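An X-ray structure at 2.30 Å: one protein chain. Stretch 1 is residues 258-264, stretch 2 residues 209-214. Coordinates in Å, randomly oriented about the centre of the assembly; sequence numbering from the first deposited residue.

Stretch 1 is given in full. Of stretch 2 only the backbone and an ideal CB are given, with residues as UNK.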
ATOM      1  N   VAL A 258      -5.304 -10.065 -15.785  1.00 13.82           N
ATOM      2  CA  VAL A 258      -5.540  -8.623 -15.722  1.00 14.01           C
ATOM      3  C   VAL A 258      -5.177  -7.962 -14.387  1.00 14.87           C
ATOM      4  O   VAL A 258      -4.732  -6.814 -14.367  1.00 16.77           O
ATOM      5  CB  VAL A 258      -6.998  -8.292 -16.109  1.00 15.12           C
ATOM      6  CG1 VAL A 258      -7.318  -6.833 -15.788  1.00 12.95           C
ATOM      7  CG2 VAL A 258      -7.190  -8.550 -17.617  1.00 10.98           C
ATOM      8  N   SER A 259      -5.350  -8.680 -13.281  1.00 14.75           N
ATOM      9  CA  SER A 259      -5.015  -8.140 -11.966  1.00 14.90           C
ATOM     10  C   SER A 259      -3.558  -7.690 -11.906  1.00 15.11           C
ATOM     11  O   SER A 259      -3.232  -6.691 -11.271  1.00 15.35           O
ATOM     12  CB  SER A 259      -5.258  -9.190 -10.882  1.00 13.19           C
ATOM     13  OG  SER A 259      -6.638  -9.465 -10.751  1.00 14.67           O
ATOM     14  N   THR A 260      -2.683  -8.437 -12.568  1.00 16.69           N
ATOM     15  CA  THR A 260      -1.262  -8.112 -12.590  1.00 16.86           C
ATOM     16  C   THR A 260      -1.035  -6.825 -13.380  1.00 17.80           C
ATOM     17  O   THR A 260      -0.239  -5.968 -12.992  1.00 15.98           O
ATOM     18  CB  THR A 260      -0.458  -9.264 -13.234  1.00 17.88           C
ATOM     19  OG1 THR A 260      -0.664 -10.463 -12.473  1.00 16.86           O
ATOM     20  CG2 THR A 260       1.039  -8.937 -13.272  1.00 16.02           C
ATOM     21  N   VAL A 261      -1.749  -6.698 -14.492  1.00 17.85           N
ATOM     22  CA  VAL A 261      -1.631  -5.527 -15.340  1.00 16.64           C
ATOM     23  C   VAL A 261      -2.091  -4.304 -14.556  1.00 16.11           C
ATOM     24  O   VAL A 261      -1.478  -3.245 -14.620  1.00 13.73           O
ATOM     25  CB  VAL A 261      -2.490  -5.688 -16.614  1.00 19.05           C
ATOM     26  CG1 VAL A 261      -2.368  -4.453 -17.489  1.00 17.86           C
ATOM     27  CG2 VAL A 261      -2.046  -6.929 -17.376  1.00 17.73           C
ATOM     28  N   ILE A 262      -3.178  -4.464 -13.810  1.00 15.82           N
ATOM     29  CA  ILE A 262      -3.712  -3.373 -13.005  1.00 15.25           C
ATOM     30  C   ILE A 262      -2.680  -2.926 -11.969  1.00 15.57           C
ATOM     31  O   ILE A 262      -2.468  -1.730 -11.769  1.00 15.89           O
ATOM     32  CB  ILE A 262      -5.004  -3.807 -12.281  1.00 13.74           C
ATOM     33  CG1 ILE A 262      -6.084  -4.145 -13.320  1.00 15.17           C
ATOM     34  CG2 ILE A 262      -5.456  -2.721 -11.322  1.00 13.06           C
ATOM     35  CD1 ILE A 262      -7.414  -4.603 -12.729  1.00 11.69           C
ATOM     36  N   ALA A 263      -2.040  -3.892 -11.315  1.00 14.99           N
ATOM     37  CA  ALA A 263      -1.035  -3.582 -10.301  1.00 15.21           C
ATOM     38  C   ALA A 263       0.144  -2.844 -10.941  1.00 15.55           C
ATOM     39  O   ALA A 263       0.710  -1.920 -10.355  1.00 14.75           O
ATOM     40  CB  ALA A 263      -0.547  -4.873  -9.631  1.00 12.99           C
ATOM     41  N   CYS A 264       0.505  -3.262 -12.147  1.00 15.06           N
ATOM     42  CA  CYS A 264       1.617  -2.646 -12.851  1.00 16.56           C
ATOM     43  C   CYS A 264       1.314  -1.193 -13.165  1.00 17.26           C
ATOM     44  O   CYS A 264       2.163  -0.325 -12.979  1.00 17.22           O
ATOM     45  CB  CYS A 264       1.919  -3.407 -14.137  1.00 14.79           C
ATOM     46  SG  CYS A 264       2.727  -5.006 -13.871  1.00 17.03           S
ATOM     47  N   UNK A 209     -14.680  -8.135  -8.930  1.00 17.78           N
ATOM     48  CA  UNK A 209     -14.781  -8.554 -10.331  1.00 16.74           C
ATOM     49  C   UNK A 209     -13.782  -7.825 -11.222  1.00 17.62           C
ATOM     50  O   UNK A 209     -13.528  -8.234 -12.355  1.00 17.21           O
ATOM     51  CB  UNK A 209     -16.201  -8.317 -10.850  1.00 16.74           C
ATOM     52  N   UNK A 210     -13.227  -6.737 -10.705  1.00 17.77           N
ATOM     53  CA  UNK A 210     -12.245  -5.954 -11.439  1.00 16.47           C
ATOM     54  C   UNK A 210     -10.848  -6.475 -11.107  1.00 17.28           C
ATOM     55  O   UNK A 210     -10.015  -6.642 -11.996  1.00 16.15           O
ATOM     56  CB  UNK A 210     -12.369  -4.466 -11.106  1.00 16.47           C
ATOM     57  N   UNK A 211     -10.604  -6.729  -9.823  1.00 16.77           N
ATOM     58  CA  UNK A 211      -9.303  -7.208  -9.351  1.00 17.76           C
ATOM     59  C   UNK A 211      -9.509  -8.490  -8.541  1.00 17.20           C
ATOM     60  O   UNK A 211      -9.409  -8.485  -7.319  1.00 17.31           O
ATOM     61  CB  UNK A 211      -8.596  -6.142  -8.512  1.00 17.76           C
ATOM     62  N   UNK A 212      -9.797  -9.608  -9.222  1.00 16.97           N
ATOM     63  CA  UNK A 212     -10.014 -10.875  -8.521  1.00 16.52           C
ATOM     64  C   UNK A 212      -8.728 -11.570  -8.077  1.00 17.04           C
ATOM     65  O   UNK A 212      -8.764 -12.497  -7.257  1.00 17.13           O
ATOM     66  CB  UNK A 212     -10.808 -11.823  -9.422  1.00 16.52           C
ATOM     67  N   UNK A 213      -7.598 -11.122  -8.616  1.00 16.02           N
ATOM     68  CA  UNK A 213      -6.322 -11.720  -8.260  1.00 15.19           C
ATOM     69  C   UNK A 213      -5.859 -11.231  -6.903  1.00 17.49           C
ATOM     70  O   UNK A 213      -4.819 -10.570  -6.788  1.00 17.08           O
ATOM     71  CB  UNK A 213      -5.267 -11.409  -9.323  1.00 15.19           C
ATOM     72  N   UNK A 214      -6.640 -11.553  -5.874  1.00 15.70           N
ATOM     73  CA  UNK A 214      -6.332 -11.138  -4.515  1.00 15.70           C
ATOM     74  C   UNK A 214      -6.852 -12.188  -3.538  1.00 16.19           C
ATOM     75  O   UNK A 214      -7.709 -13.002  -3.889  1.00 17.71           O
ATOM     76  CB  UNK A 214      -6.936  -9.765  -4.212  1.00 15.70           C
TER

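Stretch 1 is a helix, and the side chains it directs at the loop of stretch 2 are those of Ser 259 and Ile 262, one turn apart. They offer a hydroxyl beside a methyl-rich surface.

Position 209 lies beyond the reach of this surface, with nothing of the helix within 5.5 Å of its CB. Many residues would therefore serve. The deposited residue is Ser 209, which makes no contact with stretch 1.

At position 210 the CA-to-CB bond runs sideways to the helix, and the ideal CB sits 5.2 Å from Ile 262 CD1. An aliphatic side chain of modest size could cover that methyl. The residue is Val 210, whose CG1 lies 4.0 Å from Ile 262 CD1; its carbonyl oxygen O comes closer to the same CD1, at 3.4 Å.

Position 211 is the nearest approach of the two backbones, its CA 5.1 Å from the CA of Ser 259. CB again points sideways, 4.5 Å from Ser 259 OG and 4.6 Å from Ile 262 CD1, so a long apolar chain, aliphatic or aromatic, could reach across this surface from here. Phe 211 does so with chi1 in the t well, bringing the ring nearer to the helix than its CA-to-CB direction suggests. Ser 259 CB packs over one face, 4.0 Å from the ring centroid in a CH-pi contact, while Ile 262 CG2 approaches CD1 of Phe 211 at 4.1 Å. The ring atom CE1 lies 3.1 Å from Ser 259 O.

Position 212 has phi -78° and psi -14°, values compatible with proline and with many other residues. Its CB points sideways, 5.0 Å from Ser 259 OG, leaving room for a small or compact side chain. Pro 212 fills it lightly, with CD 3.5 Å from Ser 259 OG.

Position 213 is the most restrictive. Its CA-to-CB direction is toward the helix, and an ideal CB would stand 2.7 Å from Ser 259 CB, a clash. The backbone here therefore favours glycine strongly, even though phi -77° and psi 63° do not by themselves demand it. Gly 213 permits the close approach, and its N donates a hydrogen bond to Ser 259 OG (2.9 Å, 144° at the hydrogen).

By position 214 the chain has left the contact, with CB sideways, and the helix imposes no choice. Thr 214 does not touch stretch 1.

Stretch 2 209-214: SVFPGT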
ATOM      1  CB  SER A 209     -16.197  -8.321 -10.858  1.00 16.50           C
ATOM      2  OG  SER A 209     -17.137  -9.102 -10.146  1.00 18.85           O
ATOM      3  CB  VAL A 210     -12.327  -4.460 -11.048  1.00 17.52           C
ATOM      4  CG1 VAL A 210     -11.148  -3.686 -11.650  1.00 15.37           C
ATOM      5  CG2 VAL A 210     -13.665  -3.877 -11.509  1.00 16.02           C
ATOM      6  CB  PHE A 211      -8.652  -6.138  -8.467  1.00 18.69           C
ATOM      7  CG  PHE A 211      -7.195  -6.396  -8.145  1.00 17.83           C
ATOM      8  CD1 PHE A 211      -6.190  -5.967  -9.008  1.00 17.99           C
ATOM      9  CD2 PHE A 211      -6.833  -7.049  -6.973  1.00 15.79           C
ATOM     10  CE1 PHE A 211      -4.839  -6.182  -8.705  1.00 16.62           C
ATOM     11  CE2 PHE A 211      -5.491  -7.270  -6.660  1.00 17.49           C
ATOM     12  CZ  PHE A 211      -4.492  -6.835  -7.530  1.00 18.22           C
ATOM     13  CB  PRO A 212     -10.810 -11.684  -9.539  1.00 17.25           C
ATOM     14  CG  PRO A 212     -10.217 -11.232 -10.840  1.00 17.05           C
ATOM     15  CD  PRO A 212     -10.096  -9.737 -10.661  1.00 16.50           C
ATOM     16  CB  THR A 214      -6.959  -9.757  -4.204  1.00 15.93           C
ATOM     17  OG1 THR A 214      -6.383  -9.227  -3.003  1.00 19.11           O
ATOM     18  CG2 THR A 214      -8.464  -9.877  -4.031  1.00 12.97           C
TER
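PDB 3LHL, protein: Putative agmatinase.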